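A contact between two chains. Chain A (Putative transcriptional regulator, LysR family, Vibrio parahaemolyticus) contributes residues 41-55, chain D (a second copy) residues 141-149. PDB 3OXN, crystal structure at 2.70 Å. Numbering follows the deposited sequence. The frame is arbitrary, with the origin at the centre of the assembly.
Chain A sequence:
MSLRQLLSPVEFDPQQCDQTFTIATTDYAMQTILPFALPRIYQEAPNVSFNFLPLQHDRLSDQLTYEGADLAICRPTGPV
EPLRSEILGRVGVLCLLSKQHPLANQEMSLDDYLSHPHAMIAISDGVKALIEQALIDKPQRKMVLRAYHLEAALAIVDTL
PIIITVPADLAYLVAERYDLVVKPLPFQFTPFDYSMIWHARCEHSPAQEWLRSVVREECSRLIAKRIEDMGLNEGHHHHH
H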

ATOM      1  N   ILE A  41       1.506 -14.884  14.991  1.00 50.03           N
ATOM      2  CA  ILE A  41       0.485 -15.659  14.274  1.00 46.95           C
ATOM      3  C   ILE A  41       1.060 -16.952  13.718  1.00 43.90           C
ATOM      4  O   ILE A  41       0.541 -18.031  13.979  1.00 43.92           O
ATOM      5  CB  ILE A  41      -0.139 -14.879  13.080  1.00 42.96           C
ATOM      6  CG1 ILE A  41      -0.853 -13.614  13.553  1.00 42.52           C
ATOM      7  CG2 ILE A  41      -1.124 -15.752  12.346  1.00 35.52           C
ATOM      8  CD1 ILE A  41      -1.976 -13.893  14.507  1.00 45.00           C
ATOM      9  N   TYR A  42       2.127 -16.818  12.938  1.00 44.14           N
ATOM     10  CA  TYR A  42       2.738 -17.940  12.241  1.00 45.99           C
ATOM     11  C   TYR A  42       3.502 -18.839  13.187  1.00 50.05           C
ATOM     12  O   TYR A  42       3.630 -20.047  12.964  1.00 50.26           O
ATOM     13  CB  TYR A  42       3.660 -17.437  11.138  1.00 42.69           C
ATOM     14  CG  TYR A  42       2.906 -17.165   9.871  1.00 45.37           C
ATOM     15  CD1 TYR A  42       2.549 -18.206   9.032  1.00 45.32           C
ATOM     16  CD2 TYR A  42       2.512 -15.874   9.532  1.00 42.59           C
ATOM     17  CE1 TYR A  42       1.849 -17.974   7.886  1.00 45.76           C
ATOM     18  CE2 TYR A  42       1.813 -15.629   8.381  1.00 41.26           C
ATOM     19  CZ  TYR A  42       1.481 -16.688   7.553  1.00 45.00           C
ATOM     20  OH  TYR A  42       0.783 -16.474   6.380  1.00 41.49           O
ATOM     21  N   GLN A  43       4.021 -18.234  14.243  1.00 49.37           N
ATOM     22  CA  GLN A  43       4.667 -18.989  15.289  1.00 50.68           C
ATOM     23  C   GLN A  43       3.606 -19.869  15.935  1.00 52.73           C
ATOM     24  O   GLN A  43       3.838 -21.049  16.211  1.00 54.82           O
ATOM     25  CB  GLN A  43       5.299 -18.028  16.296  1.00 53.29           C
ATOM     26  CG  GLN A  43       5.444 -18.579  17.702  1.00 63.48           C
ATOM     27  CD  GLN A  43       6.400 -19.754  17.774  1.00 69.08           C
ATOM     28  OE1 GLN A  43       6.935 -20.206  16.748  1.00 65.48           O
ATOM     29  NE2 GLN A  43       6.621 -20.261  18.993  1.00 64.70           N
ATOM     30  N   GLU A  44       2.424 -19.293  16.126  1.00 50.76           N
ATOM     31  CA  GLU A  44       1.334 -19.941  16.844  1.00 50.86           C
ATOM     32  C   GLU A  44       0.531 -20.913  15.961  1.00 55.66           C
ATOM     33  O   GLU A  44      -0.205 -21.761  16.473  1.00 56.03           O
ATOM     34  CB  GLU A  44       0.420 -18.869  17.449  1.00 49.80           C
ATOM     35  CG  GLU A  44      -0.121 -19.184  18.839  1.00 53.16           C
ATOM     36  CD  GLU A  44      -1.639 -19.240  18.878  1.00 51.25           C
ATOM     37  OE1 GLU A  44      -2.265 -18.164  18.779  1.00 46.12           O
ATOM     38  OE2 GLU A  44      -2.202 -20.351  19.019  1.00 53.33           O
ATOM     39  N   ALA A  45       0.681 -20.794  14.642  1.00 55.92           N
ATOM     40  CA  ALA A  45      -0.086 -21.611  13.699  1.00 53.37           C
ATOM     41  C   ALA A  45       0.657 -21.802  12.377  1.00 56.61           C
ATOM     42  O   ALA A  45       0.202 -21.331  11.334  1.00 56.28           O
ATOM     43  CB  ALA A  45      -1.438 -20.978  13.446  1.00 48.06           C
ATOM     44  N   PRO A  46       1.798 -22.512  12.419  1.00 57.90           N
ATOM     45  CA  PRO A  46       2.752 -22.691  11.308  1.00 53.96           C
ATOM     46  C   PRO A  46       2.127 -22.984   9.936  1.00 54.26           C
ATOM     47  O   PRO A  46       2.636 -22.499   8.922  1.00 55.83           O
ATOM     48  CB  PRO A  46       3.589 -23.885  11.764  1.00 53.99           C
ATOM     49  CG  PRO A  46       3.543 -23.809  13.259  1.00 57.21           C
ATOM     50  CD  PRO A  46       2.194 -23.269  13.623  1.00 54.40           C
ATOM     51  N   ASN A  47       1.054 -23.767   9.894  1.00 56.05           N
ATOM     52  CA  ASN A  47       0.441 -24.148   8.616  1.00 55.48           C
ATOM     53  C   ASN A  47      -0.421 -23.057   8.007  1.00 52.71           C
ATOM     54  O   ASN A  47      -0.776 -23.115   6.831  1.00 53.75           O
ATOM     55  CB  ASN A  47      -0.433 -25.386   8.790  1.00 58.50           C
ATOM     56  CG  ASN A  47       0.372 -26.647   8.973  1.00 63.98           C
ATOM     57  OD1 ASN A  47       0.070 -27.679   8.358  1.00 62.03           O
ATOM     58  ND2 ASN A  47       1.407 -26.578   9.823  1.00 61.63           N
ATOM     59  N   VAL A  48      -0.769 -22.080   8.831  1.00 52.61           N
ATOM     60  CA  VAL A  48      -1.747 -21.059   8.489  1.00 48.12           C
ATOM     61  C   VAL A  48      -1.284 -20.269   7.264  1.00 46.95           C
ATOM     62  O   VAL A  48      -0.081 -20.176   7.000  1.00 46.78           O
ATOM     63  CB  VAL A  48      -1.978 -20.126   9.708  1.00 46.44           C
ATOM     64  CG1 VAL A  48      -1.113 -18.867   9.613  1.00 45.40           C
ATOM     65  CG2 VAL A  48      -3.436 -19.780   9.844  1.00 45.23           C
ATOM     66  N   SER A  49      -2.242 -19.721   6.516  1.00 45.57           N
ATOM     67  CA  SER A  49      -1.969 -18.984   5.280  1.00 39.87           C
ATOM     68  C   SER A  49      -2.761 -17.660   5.226  1.00 39.58           C
ATOM     69  O   SER A  49      -3.936 -17.616   5.589  1.00 40.66           O
ATOM     70  CB  SER A  49      -2.328 -19.870   4.092  1.00 41.62           C
ATOM     71  OG  SER A  49      -2.094 -19.230   2.852  1.00 45.94           O
ATOM     72  N   PHE A  50      -2.126 -16.585   4.767  1.00 37.21           N
ATOM     73  CA  PHE A  50      -2.765 -15.265   4.783  1.00 35.68           C
ATOM     74  C   PHE A  50      -3.005 -14.589   3.432  1.00 33.84           C
ATOM     75  O   PHE A  50      -2.171 -14.627   2.528  1.00 31.90           O
ATOM     76  CB  PHE A  50      -1.976 -14.312   5.669  1.00 36.68           C
ATOM     77  CG  PHE A  50      -2.407 -14.330   7.089  1.00 34.49           C
ATOM     78  CD1 PHE A  50      -3.522 -13.623   7.488  1.00 36.90           C
ATOM     79  CD2 PHE A  50      -1.712 -15.058   8.021  1.00 35.86           C
ATOM     80  CE1 PHE A  50      -3.931 -13.631   8.792  1.00 37.27           C
ATOM     81  CE2 PHE A  50      -2.119 -15.079   9.320  1.00 38.03           C
ATOM     82  CZ  PHE A  50      -3.229 -14.359   9.711  1.00 38.05           C
ATOM     83  N   ASN A  51      -4.154 -13.941   3.324  1.00 32.50           N
ATOM     84  CA  ASN A  51      -4.469 -13.175   2.135  1.00 33.54           C
ATOM     85  C   ASN A  51      -4.930 -11.754   2.454  1.00 32.58           C
ATOM     86  O   ASN A  51      -6.090 -11.528   2.790  1.00 34.65           O
ATOM     87  CB  ASN A  51      -5.519 -13.884   1.292  1.00 33.49           C
ATOM     88  CG  ASN A  51      -5.515 -13.404  -0.139  1.00 37.65           C
ATOM     89  OD1 ASN A  51      -4.488 -12.951  -0.635  1.00 39.06           O
ATOM     90  ND2 ASN A  51      -6.656 -13.491  -0.810  1.00 36.98           N
ATOM     91  N   PHE A  52      -4.020 -10.796   2.351  1.00 31.35           N
ATOM     92  CA  PHE A  52      -4.362  -9.410   2.629  1.00 32.55           C
ATOM     93  C   PHE A  52      -4.665  -8.654   1.350  1.00 32.28           C
ATOM     94  O   PHE A  52      -3.905  -8.711   0.387  1.00 34.58           O
ATOM     95  CB  PHE A  52      -3.223  -8.724   3.355  1.00 30.35           C
ATOM     96  CG  PHE A  52      -2.953  -9.282   4.714  1.00 33.55           C
ATOM     97  CD1 PHE A  52      -3.745  -8.918   5.794  1.00 32.24           C
ATOM     98  CD2 PHE A  52      -1.899 -10.170   4.911  1.00 34.41           C
ATOM     99  CE1 PHE A  52      -3.489  -9.420   7.048  1.00 34.52           C
ATOM    100  CE2 PHE A  52      -1.630 -10.688   6.154  1.00 33.39           C
ATOM    101  CZ  PHE A  52      -2.424 -10.312   7.233  1.00 38.99           C
ATOM    102  N   LEU A  53      -5.778  -7.945   1.332  1.00 30.02           N
ATOM    103  CA  LEU A  53      -6.101  -7.137   0.168  1.00 34.91           C
ATOM    104  C   LEU A  53      -6.600  -5.782   0.595  1.00 31.10           C
ATOM    105  O   LEU A  53      -7.048  -5.613   1.716  1.00 29.56           O
ATOM    106  CB  LEU A  53      -7.116  -7.840  -0.739  1.00 34.03           C
ATOM    107  CG  LEU A  53      -8.193  -8.638  -0.018  1.00 31.50           C
ATOM    108  CD1 LEU A  53      -9.296  -7.708   0.456  1.00 32.07           C
ATOM    109  CD2 LEU A  53      -8.736  -9.704  -0.937  1.00 30.92           C
ATOM    110  N   PRO A  54      -6.487  -4.802  -0.299  1.00 34.87           N
ATOM    111  CA  PRO A  54      -6.969  -3.447  -0.029  1.00 33.73           C
ATOM    112  C   PRO A  54      -8.456  -3.384   0.329  1.00 34.24           C
ATOM    113  O   PRO A  54      -9.323  -3.814  -0.447  1.00 34.82           O
ATOM    114  CB  PRO A  54      -6.703  -2.723  -1.349  1.00 31.35           C
ATOM    115  CG  PRO A  54      -5.519  -3.430  -1.908  1.00 32.67           C
ATOM    116  CD  PRO A  54      -5.733  -4.875  -1.561  1.00 33.65           C
ATOM    117  N   LEU A  55      -8.734  -2.850   1.516  1.00 32.16           N
ATOM    118  CA  LEU A  55     -10.081  -2.444   1.875  1.00 32.43           C
ATOM    119  C   LEU A  55     -10.560  -1.405   0.871  1.00 36.41           C
ATOM    120  O   LEU A  55      -9.828  -0.473   0.544  1.00 40.53           O
ATOM    121  CB  LEU A  55     -10.086  -1.798   3.257  1.00 29.65           C
ATOM    122  CG  LEU A  55     -11.439  -1.916   3.959  1.00 34.66           C
ATOM    123  CD1 LEU A  55     -11.392  -3.102   4.930  1.00 30.77           C
ATOM    124  CD2 LEU A  55     -11.842  -0.625   4.684  1.00 33.28           C
TER
ATOM    125  N   ARG D 141       2.957 -25.349  -4.724  1.00 50.29           N
ATOM    126  CA  ARG D 141       3.845 -24.753  -3.733  1.00 47.10           C
ATOM    127  C   ARG D 141       2.988 -24.205  -2.592  1.00 48.51           C
ATOM    128  O   ARG D 141       1.788 -23.973  -2.781  1.00 43.92           O
ATOM    129  CB  ARG D 141       4.717 -23.655  -4.360  1.00 44.92           C
ATOM    130  CG  ARG D 141       4.007 -22.315  -4.571  1.00 45.12           C
ATOM    131  CD  ARG D 141       4.739 -21.409  -5.581  1.00 45.67           C
ATOM    132  NE  ARG D 141       3.894 -20.307  -6.037  1.00 44.90           N
ATOM    133  CZ  ARG D 141       2.863 -20.467  -6.862  1.00 46.04           C
ATOM    134  NH1 ARG D 141       2.563 -21.678  -7.307  1.00 44.05           N
ATOM    135  NH2 ARG D 141       2.126 -19.427  -7.234  1.00 47.99           N
ATOM    136  N   LYS D 142       3.593 -24.027  -1.412  1.00 48.60           N
ATOM    137  CA  LYS D 142       2.900 -23.445  -0.256  1.00 43.53           C
ATOM    138  C   LYS D 142       2.849 -21.912  -0.319  1.00 45.10           C
ATOM    139  O   LYS D 142       3.856 -21.216  -0.160  1.00 44.87           O
ATOM    140  CB  LYS D 142       3.516 -23.914   1.071  1.00 47.13           C
ATOM    141  CG  LYS D 142       2.782 -23.387   2.324  1.00 51.94           C
ATOM    142  CD  LYS D 142       3.391 -23.908   3.633  1.00 55.68           C
ATOM    143  CE  LYS D 142       2.564 -23.504   4.857  1.00 54.74           C
ATOM    144  NZ  LYS D 142       3.250 -23.846   6.148  1.00 61.15           N
HETATM  145  N   MSE D 143       1.654 -21.401  -0.575  1.00 46.06           N
HETATM  146  CA  MSE D 143       1.413 -19.972  -0.661  1.00 44.07           C
HETATM  147  C   MSE D 143       1.071 -19.502   0.729  1.00 43.81           C
HETATM  148  O   MSE D 143      -0.063 -19.660   1.180  1.00 47.46           O
HETATM  149  CB  MSE D 143       0.224 -19.726  -1.584  1.00 46.09           C
HETATM  150  CG  MSE D 143      -0.290 -18.304  -1.578  1.00 47.96           C
HETATM  151 SE   MSE D 143       0.989 -17.150  -2.460  1.00 53.82          SE
HETATM  152  CE  MSE D 143       1.746 -18.453  -3.709  1.00 51.17           C
ATOM    153  N   VAL D 144       2.039 -18.935   1.426  1.00 40.84           N
ATOM    154  CA  VAL D 144       1.837 -18.661   2.845  1.00 41.96           C
ATOM    155  C   VAL D 144       1.271 -17.269   3.111  1.00 41.52           C
ATOM    156  O   VAL D 144       0.456 -17.070   4.007  1.00 45.59           O
ATOM    157  CB  VAL D 144       3.125 -18.891   3.646  1.00 43.62           C
ATOM    158  CG1 VAL D 144       3.221 -17.924   4.803  1.00 46.78           C
ATOM    159  CG2 VAL D 144       3.200 -20.324   4.125  1.00 45.97           C
ATOM    160  N   LEU D 145       1.700 -16.298   2.334  1.00 37.32           N
ATOM    161  CA  LEU D 145       1.232 -14.950   2.538  1.00 35.25           C
ATOM    162  C   LEU D 145       1.007 -14.336   1.192  1.00 37.91           C
ATOM    163  O   LEU D 145       1.807 -14.512   0.278  1.00 39.70           O
ATOM    164  CB  LEU D 145       2.275 -14.130   3.291  1.00 36.82           C
ATOM    165  CG  LEU D 145       2.043 -12.626   3.430  1.00 35.43           C
ATOM    166  CD1 LEU D 145       1.031 -12.315   4.517  1.00 37.17           C
ATOM    167  CD2 LEU D 145       3.351 -11.932   3.739  1.00 39.40           C
ATOM    168  N   ARG D 146      -0.090 -13.611   1.064  1.00 38.89           N
ATOM    169  CA  ARG D 146      -0.320 -12.816  -0.126  1.00 37.63           C
ATOM    170  C   ARG D 146      -0.685 -11.403   0.340  1.00 35.92           C
ATOM    171  O   ARG D 146      -1.705 -11.194   0.994  1.00 36.33           O
ATOM    172  CB  ARG D 146      -1.418 -13.467  -0.974  1.00 39.32           C
ATOM    173  CG  ARG D 146      -1.986 -12.584  -2.059  1.00 43.32           C
ATOM    174  CD  ARG D 146      -1.229 -12.709  -3.359  1.00 46.11           C
ATOM    175  NE  ARG D 146      -2.028 -12.151  -4.441  1.00 51.44           N
ATOM    176  CZ  ARG D 146      -3.101 -12.751  -4.944  1.00 49.54           C
ATOM    177  NH1 ARG D 146      -3.489 -13.922  -4.461  1.00 45.79           N
ATOM    178  NH2 ARG D 146      -3.786 -12.181  -5.925  1.00 49.92           N
ATOM    179  N   ALA D 147       0.169 -10.431   0.043  1.00 35.80           N
ATOM    180  CA  ALA D 147      -0.078  -9.071   0.501  1.00 34.65           C
ATOM    181  C   ALA D 147       0.347  -8.083  -0.572  1.00 38.21           C
ATOM    182  O   ALA D 147       0.869  -8.490  -1.609  1.00 40.97           O
ATOM    183  CB  ALA D 147       0.664  -8.817   1.791  1.00 34.32           C
ATOM    184  N   TYR D 148       0.117  -6.792  -0.328  1.00 42.28           N
ATOM    185  CA  TYR D 148       0.507  -5.732  -1.268  1.00 41.18           C
ATOM    186  C   TYR D 148       1.545  -4.792  -0.681  1.00 43.41           C
ATOM    187  O   TYR D 148       1.806  -3.723  -1.233  1.00 47.24           O
ATOM    188  CB  TYR D 148      -0.713  -4.923  -1.717  1.00 41.69           C
ATOM    189  CG  TYR D 148      -1.578  -5.665  -2.700  1.00 42.01           C
ATOM    190  CD1 TYR D 148      -1.313  -5.620  -4.060  1.00 45.40           C
ATOM    191  CD2 TYR D 148      -2.645  -6.432  -2.271  1.00 41.52           C
ATOM    192  CE1 TYR D 148      -2.100  -6.303  -4.968  1.00 43.98           C
ATOM    193  CE2 TYR D 148      -3.440  -7.117  -3.172  1.00 42.58           C
ATOM    194  CZ  TYR D 148      -3.161  -7.049  -4.516  1.00 43.22           C
ATOM    195  OH  TYR D 148      -3.944  -7.737  -5.412  1.00 49.34           O
ATOM    196  N   HIS D 149       2.116  -5.188   0.454  1.00 43.06           N
ATOM    197  CA  HIS D 149       3.101  -4.394   1.164  1.00 42.06           C
ATOM    198  C   HIS D 149       4.141  -5.361   1.675  1.00 44.35           C
ATOM    199  O   HIS D 149       3.846  -6.181   2.541  1.00 45.22           O
ATOM    200  CB  HIS D 149       2.450  -3.710   2.357  1.00 42.95           C
ATOM    201  CG  HIS D 149       1.228  -2.930   2.008  1.00 45.66           C
ATOM    202  ND1 HIS D 149       1.151  -1.561   2.166  1.00 49.16           N
ATOM    203  CD2 HIS D 149       0.038  -3.320   1.494  1.00 49.79           C
ATOM    204  CE1 HIS D 149      -0.041  -1.146   1.770  1.00 51.52           C
ATOM    205  NE2 HIS D 149      -0.734  -2.189   1.348  1.00 49.55           N
TER

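A β-strand at the edge of a sheet carries unpaired backbone donors and acceptors, and two copies of a protein can satisfy them by joining edges. Here strand 49-54 of chain A runs parallel to strand 143-147 of chain D, their directions only 13° apart. As parallel pairing requires, the bonds alternate along the chains: Phe A50 N donates to Val D144 O (2.7 Å), Arg D146 N to Phe A50 O (2.7 Å), and Phe A52 N to Arg D146 O (2.7 Å). Phe A50 thus spends both its amide and its carbonyl on chain D.

Side chains extend the ladder at its start. Val D144 O accepts a second, very short bond from Tyr A42 OH (2.5 Å), a hydroxyl delivered by the helix preceding the strand. Ser A49 OG donates to Met D143 O (2.7 Å), a selenomethionine carbonyl, while the fully extended Lys D142 carries NZ to Pro A46 O (3.1 Å), in the turn between helix and strand.

Apolar contacts accompany this polar network. Leu D145 CD1 lies 3.8 Å from Phe A50 CB and 3.5 Å from Phe A52 CE2, at that ring's edge. Beyond the last backbone bond, Pro A54 CD packs 3.5 Å from Tyr D148 CD2, so the pairing ends in a contact without hydrogen bonds.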